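Side-chain contacts in ribosomal RNA methyltransferase, putative (Plasmodium falciparum, PDB 2PLW), which probably methylates a ribose 2'-hydroxyl of ribosomal RNA, using S-adenosylmethionine bound in a Rossmann-like domain of the FtsJ/RlmE family: residues L127-C130 / E131-S135; G157-T160 / N161-K164; T137-M140 / E141-N145; E12-K16 / Y17-K21. All blocks are in the same frame, centred on the assembly; numbering follows the deposited sequence.

How the contacts relate
Contacts 1 and 3 follow one another on helix 122-143, the first in its middle and the second at its C-terminal end. Contact 2, at the start of helix 160-168, packs against contact 1 through C130 on Q159 and L163 on T133 and L134. Contact 4 ends helix 7-17 and touches none of the others. Contact 3 is the most enclosed, with four buried residues and none exposed, its centre about 10 Å from that of the chain; the others include exposed residues, contact 2 lying farthest out at about 17 Å. Backbone bonding dominates contact 1, an amide pair and two waters mark contact 2, rings and a thioether fill contact 3, and a buried carboxylate organises contact 4.

Contact 1: residues L127-C130 / E131-S135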
loop_
_atom_site.group_PDB
_atom_site.type_symbol
_atom_site.label_atom_id
_atom_site.label_comp_id
_atom_site.label_asym_id
_atom_site.label_seq_id
_atom_site.Cartn_x
_atom_site.Cartn_y
_atom_site.Cartn_z
ATOM N N LEU A 127 0.372 3.475 -18.323
ATOM C CA LEU A 127 -0.780 2.558 -18.401
ATOM C C LEU A 127 -0.565 1.295 -17.565
ATOM O O LEU A 127 -1.493 0.817 -16.867
ATOM C CB LEU A 127 -1.110 2.173 -19.852
ATOM C CG LEU A 127 -2.456 1.463 -20.069
ATOM C CD1 LEU A 127 -3.573 2.437 -19.695
ATOM C CD2 LEU A 127 -2.572 0.969 -21.522
ATOM N N ASN A 128 0.650 0.744 -17.628
ATOM C CA ASN A 128 0.983 -0.424 -16.798
ATOM C C ASN A 128 0.877 -0.094 -15.324
ATOM O O ASN A 128 0.438 -0.925 -14.533
ATOM C CB ASN A 128 2.400 -0.932 -17.070
ATOM C CG ASN A 128 2.567 -1.495 -18.456
ATOM O OD1 ASN A 128 1.594 -1.718 -19.168
ATOM N ND2 ASN A 128 3.827 -1.741 -18.843
ATOM N N SER A 129 1.353 1.094 -14.962
ATOM C CA SER A 129 1.250 1.589 -13.591
ATOM C C SER A 129 -0.207 1.723 -13.180
ATOM O O SER A 129 -0.560 1.425 -12.027
ATOM C CB SER A 129 1.967 2.938 -13.451
ATOM O OG SER A 129 1.880 3.477 -12.130
ATOM N N CYS A 130 -1.038 2.227 -14.085
ATOM C CA CYS A 130 -2.486 2.324 -13.824
ATOM C C CYS A 130 -3.064 0.945 -13.535
ATOM O O CYS A 130 -3.856 0.758 -12.604
ATOM C CB CYS A 130 -3.179 2.949 -15.033
ATOM S SG CYS A 130 -2.840 4.710 -15.129
ATOM N N GLU A 131 -2.640 -0.030 -14.336
ATOM C CA GLU A 131 -3.156 -1.395 -14.222
ATOM C C GLU A 131 -2.808 -1.966 -12.846
ATOM O O GLU A 131 -3.669 -2.530 -12.182
ATOM C CB GLU A 131 -2.617 -2.307 -15.334
ATOM C CG GLU A 131 -3.140 -3.748 -15.176
ATOM C CD GLU A 131 -2.667 -4.720 -16.272
ATOM O OE1 GLU A 131 -1.465 -4.698 -16.628
ATOM O OE2 GLU A 131 -3.511 -5.527 -16.735
ATOM N N LEU A 132 -1.560 -1.765 -12.417
ATOM C CA LEU A 132 -1.107 -2.228 -11.109
ATOM C C LEU A 132 -1.878 -1.507 -10.011
ATOM O O LEU A 132 -2.297 -2.129 -9.030
ATOM C CB LEU A 132 0.398 -2.004 -10.939
ATOM C CG LEU A 132 0.968 -2.390 -9.560
ATOM C CD1 LEU A 132 0.618 -3.840 -9.209
ATOM C CD2 LEU A 132 2.457 -2.194 -9.563
ATOM N N THR A 133 -2.055 -0.201 -10.178
ATOM C CA THR A 133 -2.780 0.595 -9.192
ATOM C C THR A 133 -4.232 0.104 -9.043
ATOM O O THR A 133 -4.768 0.010 -7.947
ATOM C CB THR A 133 -2.725 2.084 -9.566
ATOM O OG1 THR A 133 -1.353 2.505 -9.507
ATOM C CG2 THR A 133 -3.534 2.899 -8.565
ATOM N N LEU A 134 -4.850 -0.217 -10.170
ATOM C CA LEU A 134 -6.201 -0.757 -10.147
ATOM C C LEU A 134 -6.226 -2.121 -9.436
ATOM O O LEU A 134 -7.127 -2.349 -8.649
ATOM C CB LEU A 134 -6.786 -0.833 -11.568
ATOM C CG LEU A 134 -7.161 0.536 -12.142
ATOM C CD1 LEU A 134 -7.444 0.430 -13.648
ATOM C CD2 LEU A 134 -8.375 1.103 -11.389
ATOM N N SER A 135 -5.246 -2.999 -9.695
ATOM C CA SER A 135 -5.175 -4.318 -9.045
ATOM C C SER A 135 -5.050 -4.173 -7.536
ATOM O O SER A 135 -5.781 -4.819 -6.777
ATOM C CB SER A 135 -4.012 -5.179 -9.586
ATOM O OG SER A 135 -4.282 -5.529 -10.935
HETATM O O HOH W 1 0.867 -3.693 -15.217
#
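T133 sets its CB and hydroxyl against S129 O, one helical turn back, with CB 3.3 Å from S129 O. OG1 stands beside its own backbone N (chi1 -64°), which brings it to 2.9 Å from S129 O as a hydrogen-bond donor. The main-chain N of T133 donates to S129 O as well, and the two donors arrive from opposite faces of the carbonyl plane, so one oxygen is gripped twice and the hydroxyl of a buried residue is satisfied within its own helix. Next along, L134 drapes its branch point over the following carbonyl, CG lying 3.3 Å from C130 O, which also accepts the N-H of L134. On the exposed flank E131 runs out extended, and its carboxylate is tied back by a single water that donates to E131 OE1 and to N128 O, each at 2.9 Å. That carbonyl already receives the N-H of L132, so the water is a second donor to it.

The helix 122-143 thus shows different chemistry around its circumference. S129, C130 and T133 rest on M154 of strand 148-155, where S129 OG also bonds Y155 N; L132 touches the bound S-adenosylmethionine and V116; and T133 and L134 meet L163 of the neighbouring helix 160-168.

Contact 2: residues G157-T160 / N161-K164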
loop_
_atom_site.group_PDB
_atom_site.type_symbol
_atom_site.label_atom_id
_atom_site.label_comp_id
_atom_site.label_asym_id
_atom_site.label_seq_id
_atom_site.Cartn_x
_atom_site.Cartn_y
_atom_site.Cartn_z
ATOM N N GLY A 157 0.583 10.580 -14.646
ATOM C CA GLY A 157 0.299 10.709 -16.071
ATOM C C GLY A 157 -1.151 10.920 -16.379
ATOM O O GLY A 157 -1.935 11.329 -15.528
ATOM N N SER A 158 -1.500 10.639 -17.624
ATOM C CA SER A 158 -2.798 11.029 -18.150
ATOM C C SER A 158 -4.000 10.505 -17.361
ATOM O O SER A 158 -5.043 11.156 -17.323
ATOM C CB SER A 158 -2.888 10.666 -19.640
ATOM O OG SER A 158 -3.542 9.446 -19.900
ATOM N N GLN A 159 -3.840 9.337 -16.727
ATOM C CA GLN A 159 -4.939 8.679 -16.022
ATOM C C GLN A 159 -4.954 8.914 -14.517
ATOM O O GLN A 159 -5.857 8.469 -13.822
ATOM C CB GLN A 159 -4.880 7.160 -16.241
ATOM C CG GLN A 159 -4.924 6.781 -17.726
ATOM C CD GLN A 159 -6.238 7.193 -18.348
ATOM O OE1 GLN A 159 -7.279 6.653 -18.009
ATOM N NE2 GLN A 159 -6.196 8.167 -19.246
ATOM N N THR A 160 -3.942 9.586 -14.003
ATOM C CA THR A 160 -3.860 9.797 -12.571
ATOM C C THR A 160 -5.133 10.419 -12.011
ATOM O O THR A 160 -5.685 9.945 -11.008
ATOM C CB THR A 160 -2.595 10.615 -12.215
ATOM O OG1 THR A 160 -1.457 9.869 -12.635
ATOM C CG2 THR A 160 -2.484 10.852 -10.709
ATOM N N ASN A 161 -5.625 11.472 -12.651
ATOM C CA ASN A 161 -6.784 12.117 -12.086
ATOM C C ASN A 161 -8.055 11.270 -12.161
ATOM O O ASN A 161 -8.886 11.305 -11.245
ATOM C CB ASN A 161 -6.978 13.524 -12.637
ATOM C CG ASN A 161 -7.127 14.528 -11.524
ATOM O OD1 ASN A 161 -8.229 15.010 -11.247
ATOM N ND2 ASN A 161 -6.026 14.785 -10.813
ATOM N N ASN A 162 -8.181 10.471 -13.219
ATOM C CA ASN A 162 -9.260 9.488 -13.270
ATOM C C ASN A 162 -9.235 8.569 -12.041
ATOM O O ASN A 162 -10.278 8.285 -11.431
ATOM C CB ASN A 162 -9.167 8.635 -14.530
ATOM C CG ASN A 162 -9.436 9.406 -15.806
ATOM O OD1 ASN A 162 -10.104 10.468 -15.822
ATOM N ND2 ASN A 162 -8.910 8.874 -16.905
ATOM N N LEU A 163 -8.041 8.104 -11.691
ATOM C CA LEU A 163 -7.885 7.190 -10.558
ATOM C C LEU A 163 -8.187 7.914 -9.265
ATOM O O LEU A 163 -8.839 7.374 -8.356
ATOM C CB LEU A 163 -6.469 6.610 -10.537
ATOM C CG LEU A 163 -6.226 5.600 -11.670
ATOM C CD1 LEU A 163 -4.899 4.909 -11.485
ATOM C CD2 LEU A 163 -7.315 4.576 -11.720
ATOM N N LYS A 164 -7.733 9.145 -9.187
ATOM C CA LYS A 164 -8.022 9.951 -7.990
ATOM C C LYS A 164 -9.536 10.082 -7.792
ATOM O O LYS A 164 -10.058 9.839 -6.699
ATOM C CB LYS A 164 -7.358 11.307 -8.116
ATOM C CG LYS A 164 -7.479 12.152 -6.878
ATOM C CD LYS A 164 -6.801 13.484 -7.138
ATOM C CE LYS A 164 -6.867 14.361 -5.939
ATOM N NZ LYS A 164 -6.032 15.586 -6.193
HETATM O O HOH W 2 -4.002 12.925 -14.645
HETATM O O HOH W 3 -7.142 11.419 -15.656
#
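Q159 crosses to N162 with a bent side chain. From CB, which packs on C130 of helix 122-143, the chain places CG beside the backbone N and bends again at chi2 (-64°), leaving the terminal amide alongside the first turn of the helix. CD comes within 3.5 Å of N162 ND2. At the tip OE1 accepts a hydrogen bond from N162 ND2 at 3.0 Å; the donor keeps the bond in its own amide plane but stands 58° out of the carbonyl plane of Q159, not on a lone pair. The two amide planes are 69° apart. The other tip atom, NE2, points back along the loop and donates almost straight to S158 OG, 3.0 Å away and in the amide plane. This bond does most to set the amide's rotation, and the one at OE1 adds to it.

From Q159 on, the backbone takes up the helical pattern, with L163 N bonded to Q159 O and K164 N to T160 O. One water bridges G157 O and N161 N; another donates to S158 O and accepts from N162 N, 2.8 Å from that nitrogen. T160 OG1, beside its own backbone N, accepts from G157 N at 3.0 Å, bracing a type I beta turn over G157-T160. The turn joins strand 148-155 to helix 160-168, a beta-to-alpha connection of the Rossmann-like class I methyltransferase fold.

Contact 3: residues T137-M140 / E141-N145; sequences THFM and EQYIN
F139 and Y143 make an apolar contact, F139 CE1 lying 3.5 Å from Y143 CD2, which sits over one face of the phenylalanine ring. The rings, inclined obliquely at 36°, have centroids 5.0 Å apart. On another face of the helix M140, bent at chi2 and chi3, turns its sulfur onto the methyl branch of I144, SD to CG2 at 3.6 Å. In this Rossmann-like fold the two pairs lie against the parallel part of the mixed sheet: F139 packs on L27 and I29 of strand 24-29 and on I72 of the S-adenosylmethionine site, while M140 and I144 meet I110 of strand 107-112.

Polar bonding changes where the helix ends. M140 O takes two N-H groups, I144 N nearly along the carbonyl axis at 2.8 Å and Y143 N from above its plane at 2.9 Å, as the chain leaves helical geometry at I144. Q142 reaches back extended, and NE2 donates to H138 O at 3.1 Å from above the carbonyl plane; it also bonds N78 O. A water on one face of the H138 ring donates to H138 O and, weakly, to E141 OE1. N78 also holds H138 NE2, and D95 holds Y143 OH.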
loop_
_atom_site.group_PDB
_atom_site.type_symbol
_atom_site.label_atom_id
_atom_site.label_comp_id
_atom_site.label_asym_id
_atom_site.label_seq_id
_atom_site.Cartn_x
_atom_site.Cartn_y
_atom_site.Cartn_z
ATOM N N THR A 137 -5.794 -1.489 -5.766
ATOM C CA THR A 137 -7.043 -0.863 -5.279
ATOM C C THR A 137 -8.207 -1.872 -5.101
ATOM O O THR A 137 -8.898 -1.870 -4.094
ATOM C CB THR A 137 -7.431 0.305 -6.202
ATOM O OG1 THR A 137 -6.340 1.246 -6.219
ATOM C CG2 THR A 137 -8.761 0.992 -5.756
ATOM N N HIS A 138 -8.347 -2.778 -6.068
ATOM C CA HIS A 138 -9.354 -3.829 -5.990
ATOM C C HIS A 138 -9.136 -4.728 -4.777
ATOM O O HIS A 138 -10.088 -5.099 -4.101
ATOM C CB HIS A 138 -9.315 -4.649 -7.275
ATOM C CG HIS A 138 -10.376 -5.696 -7.336
ATOM N ND1 HIS A 138 -11.683 -5.413 -7.671
ATOM C CD2 HIS A 138 -10.326 -7.024 -7.078
ATOM C CE1 HIS A 138 -12.394 -6.526 -7.623
ATOM N NE2 HIS A 138 -11.596 -7.516 -7.265
ATOM N N PHE A 139 -7.876 -5.086 -4.525
ATOM C CA PHE A 139 -7.515 -5.895 -3.377
ATOM C C PHE A 139 -7.771 -5.092 -2.075
ATOM O O PHE A 139 -8.369 -5.591 -1.100
ATOM C CB PHE A 139 -6.058 -6.333 -3.524
ATOM C CG PHE A 139 -5.447 -6.823 -2.257
ATOM C CD1 PHE A 139 -5.646 -8.124 -1.844
ATOM C CD2 PHE A 139 -4.723 -5.955 -1.443
ATOM C CE1 PHE A 139 -5.092 -8.587 -0.670
ATOM C CE2 PHE A 139 -4.158 -6.404 -0.244
ATOM C CZ PHE A 139 -4.343 -7.720 0.138
ATOM N N MET A 140 -7.356 -3.828 -2.081
ATOM C CA MET A 140 -7.542 -2.919 -0.923
ATOM C C MET A 140 -9.007 -2.856 -0.469
ATOM O O MET A 140 -9.323 -2.969 0.731
ATOM C CB MET A 140 -6.990 -1.508 -1.276
ATOM C CG MET A 140 -7.371 -0.387 -0.222
ATOM S SD MET A 140 -8.983 0.242 -0.318
ATOM C CE MET A 140 -8.988 1.022 -1.926
ATOM N N GLU A 141 -9.909 -2.694 -1.431
ATOM C CA GLU A 141 -11.325 -2.598 -1.133
ATOM C C GLU A 141 -11.856 -3.773 -0.332
ATOM O O GLU A 141 -12.811 -3.621 0.444
ATOM C CB GLU A 141 -12.113 -2.544 -2.428
ATOM C CG GLU A 141 -12.335 -1.188 -3.026
ATOM C CD GLU A 141 -13.578 -1.226 -3.885
ATOM O OE1 GLU A 141 -13.559 -1.976 -4.880
ATOM O OE2 GLU A 141 -14.592 -0.569 -3.528
ATOM N N GLN A 142 -11.271 -4.953 -0.550
ATOM C CA GLN A 142 -11.700 -6.162 0.159
ATOM C C GLN A 142 -11.262 -6.158 1.597
ATOM O O GLN A 142 -11.990 -6.660 2.449
ATOM C CB GLN A 142 -11.142 -7.412 -0.538
ATOM C CG GLN A 142 -11.615 -7.553 -2.005
ATOM C CD GLN A 142 -10.823 -8.612 -2.764
ATOM O OE1 GLN A 142 -10.652 -9.731 -2.293
ATOM N NE2 GLN A 142 -10.293 -8.234 -3.918
ATOM N N TYR A 143 -10.092 -5.566 1.863
ATOM C CA TYR A 143 -9.416 -5.740 3.170
ATOM C C TYR A 143 -9.376 -4.503 4.057
ATOM O O TYR A 143 -9.082 -4.625 5.233
ATOM C CB TYR A 143 -7.995 -6.319 2.991
ATOM C CG TYR A 143 -8.081 -7.781 2.589
ATOM C CD1 TYR A 143 -8.291 -8.753 3.553
ATOM C CD2 TYR A 143 -7.992 -8.156 1.249
ATOM C CE1 TYR A 143 -8.425 -10.110 3.199
ATOM C CE2 TYR A 143 -8.128 -9.532 0.871
ATOM C CZ TYR A 143 -8.336 -10.476 1.861
ATOM O OH TYR A 143 -8.479 -11.831 1.559
ATOM N N ILE A 144 -9.699 -3.347 3.499
ATOM C CA ILE A 144 -9.587 -2.102 4.249
ATOM C C ILE A 144 -10.752 -1.977 5.243
ATOM O O ILE A 144 -11.901 -2.285 4.911
ATOM C CB ILE A 144 -9.523 -0.854 3.325
ATOM C CG1 ILE A 144 -9.064 0.378 4.119
ATOM C CG2 ILE A 144 -10.841 -0.586 2.622
ATOM C CD1 ILE A 144 -7.640 0.433 4.317
ATOM N N ASN A 145 -10.422 -1.529 6.450
ATOM C CA ASN A 145 -11.406 -1.237 7.486
ATOM C C ASN A 145 -12.106 0.084 7.200
ATOM O O ASN A 145 -11.523 0.987 6.607
ATOM C CB ASN A 145 -10.699 -1.099 8.820
ATOM C CG ASN A 145 -11.537 -1.548 9.976
ATOM O OD1 ASN A 145 -12.709 -1.908 9.839
ATOM N ND2 ASN A 145 -10.939 -1.508 11.160
HETATM O O HOH W 4 -12.971 -5.211 -4.521
#

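Contact 4: residues E12-K16 / Y17-K21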
loop_
_atom_site.group_PDB
_atom_site.type_symbol
_atom_site.label_atom_id
_atom_site.label_comp_id
_atom_site.label_asym_id
_atom_site.label_seq_id
_atom_site.Cartn_x
_atom_site.Cartn_y
_atom_site.Cartn_z
ATOM N N GLU A 12 8.522 10.920 5.264
ATOM C CA GLU A 12 7.947 12.146 4.735
ATOM C C GLU A 12 6.415 12.061 4.710
ATOM O O GLU A 12 5.727 12.977 5.145
ATOM C CB GLU A 12 8.513 12.404 3.332
ATOM C CG GLU A 12 7.899 13.562 2.579
ATOM C CD GLU A 12 8.434 13.705 1.152
ATOM O OE1 GLU A 12 9.430 13.018 0.792
ATOM O OE2 GLU A 12 7.836 14.522 0.393
ATOM N N LEU A 13 5.898 10.937 4.203
ATOM C CA LEU A 13 4.460 10.733 4.114
ATOM C C LEU A 13 3.793 10.803 5.487
ATOM O O LEU A 13 2.781 11.488 5.653
ATOM C CB LEU A 13 4.148 9.393 3.448
ATOM C CG LEU A 13 4.282 9.369 1.920
ATOM C CD1 LEU A 13 4.283 7.917 1.455
ATOM C CD2 LEU A 13 3.150 10.160 1.274
ATOM N N ASP A 14 4.353 10.086 6.458
ATOM C CA ASP A 14 3.757 10.032 7.787
ATOM C C ASP A 14 3.920 11.365 8.510
ATOM O O ASP A 14 3.045 11.780 9.248
ATOM C CB ASP A 14 4.305 8.894 8.634
ATOM C CG ASP A 14 3.513 8.710 9.935
ATOM O OD1 ASP A 14 2.281 8.528 9.862
ATOM O OD2 ASP A 14 4.101 8.828 11.033
ATOM N N ASN A 15 5.042 12.034 8.276
ATOM C CA ASN A 15 5.221 13.394 8.819
ATOM C C ASN A 15 4.149 14.391 8.369
ATOM O O ASN A 15 3.718 15.261 9.143
ATOM C CB ASN A 15 6.619 13.906 8.455
ATOM C CG ASN A 15 7.694 13.344 9.351
ATOM O OD1 ASN A 15 7.421 12.705 10.384
ATOM N ND2 ASN A 15 8.943 13.592 8.973
ATOM N N LYS A 16 3.709 14.259 7.118
ATOM C CA LYS A 16 2.740 15.164 6.527
ATOM C C LYS A 16 1.309 14.712 6.817
ATOM O O LYS A 16 0.433 15.529 7.156
ATOM C CB LYS A 16 2.987 15.280 5.011
ATOM C CG LYS A 16 2.048 16.270 4.269
ATOM C CD LYS A 16 2.388 16.372 2.787
ATOM C CE LYS A 16 1.732 17.581 2.108
ATOM N NZ LYS A 16 2.664 18.770 2.009
ATOM N N TYR A 17 1.066 13.408 6.682
ATOM C CA TYR A 17 -0.301 12.899 6.746
ATOM C C TYR A 17 -0.684 12.193 8.039
ATOM O O TYR A 17 -1.868 11.898 8.228
ATOM C CB TYR A 17 -0.604 12.036 5.514
ATOM C CG TYR A 17 -0.453 12.805 4.224
ATOM C CD1 TYR A 17 -1.469 13.663 3.761
ATOM C CD2 TYR A 17 0.707 12.691 3.467
ATOM C CE1 TYR A 17 -1.326 14.362 2.570
ATOM C CE2 TYR A 17 0.868 13.390 2.286
ATOM C CZ TYR A 17 -0.146 14.227 1.843
ATOM O OH TYR A 17 0.043 14.913 0.670
ATOM N N LEU A 18 0.298 11.938 8.914
ATOM C CA LEU A 18 0.112 11.391 10.275
ATOM C C LEU A 18 -0.918 10.277 10.404
ATOM O O LEU A 18 -2.009 10.479 10.966
ATOM C CB LEU A 18 -0.229 12.502 11.294
ATOM C CG LEU A 18 0.831 13.289 12.090
ATOM C CD1 LEU A 18 1.740 12.390 12.975
ATOM C CD2 LEU A 18 1.634 14.196 11.181
ATOM N N PHE A 19 -0.559 9.104 9.894
ATOM C CA PHE A 19 -1.477 7.978 9.825
ATOM C C PHE A 19 -0.989 6.810 10.667
ATOM O O PHE A 19 -1.784 5.950 11.029
ATOM C CB PHE A 19 -1.721 7.554 8.360
ATOM C CG PHE A 19 -0.465 7.446 7.536
ATOM C CD1 PHE A 19 0.293 6.270 7.565
ATOM C CD2 PHE A 19 -0.034 8.512 6.733
ATOM C CE1 PHE A 19 1.454 6.151 6.802
ATOM C CE2 PHE A 19 1.141 8.405 5.977
ATOM C CZ PHE A 19 1.875 7.213 6.007
ATOM N N LEU A 20 0.308 6.776 10.992
ATOM C CA LEU A 20 0.847 5.676 11.788
ATOM C C LEU A 20 0.563 5.895 13.263
ATOM O O LEU A 20 1.197 6.725 13.919
ATOM C CB LEU A 20 2.341 5.473 11.555
ATOM C CG LEU A 20 2.744 5.055 10.133
ATOM C CD1 LEU A 20 4.273 5.159 9.948
ATOM C CD2 LEU A 20 2.266 3.622 9.804
ATOM N N LYS A 21 -0.397 5.130 13.768
ATOM C CA LYS A 21 -0.990 5.369 15.081
ATOM C C LYS A 21 -1.096 4.051 15.833
ATOM O O LYS A 21 -0.994 2.975 15.232
ATOM C CB LYS A 21 -2.381 5.986 14.905
ATOM C CG LYS A 21 -2.370 7.456 14.472
ATOM C CD LYS A 21 -3.757 8.025 14.146
ATOM C CE LYS A 21 -4.269 7.532 12.778
ATOM N NZ LYS A 21 -5.334 8.351 12.085
HETATM O O HOH W 5 3.233 8.310 13.551
#
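Helix 7-17 ends with Y17 N bonded to L13 O and L18 N to D14 O, after which L18 takes a positive phi (41°) and the chain turns toward strand 24-29 of the Rossmann-like sheet. D14 holds this turn. Its CG, anti to the backbone N (chi1 -171°), carries OD1 past the helix end to accept from F19 N and L20 N, each at 2.9 Å; the first donor arrives nearly along the C-O axis, the second on the syn side, 31° out of the carboxylate plane. The same oxygen sits 3.6 Å above the centre of the F19 ring, while L20 CD1 packs 3.6 Å from D14 CG. OD2 receives a water that also donates to L20 O, and forms a salt bridge with R43.

Exposed K16 lies alongside Y17, its CG making a CH-pi contact over one ring face, 3.8 Å from the centroid. Buried L13 touches both rings towards the core, CD2 4.1 Å from Y17 CE2 and CB equally far from F19 CE2. Two N-H donors on one oxygen, and an arginine and a water on the other, probably compensate the buried carboxylate well, although OD1 also lies over the F19 face, and an ionised form seems likely.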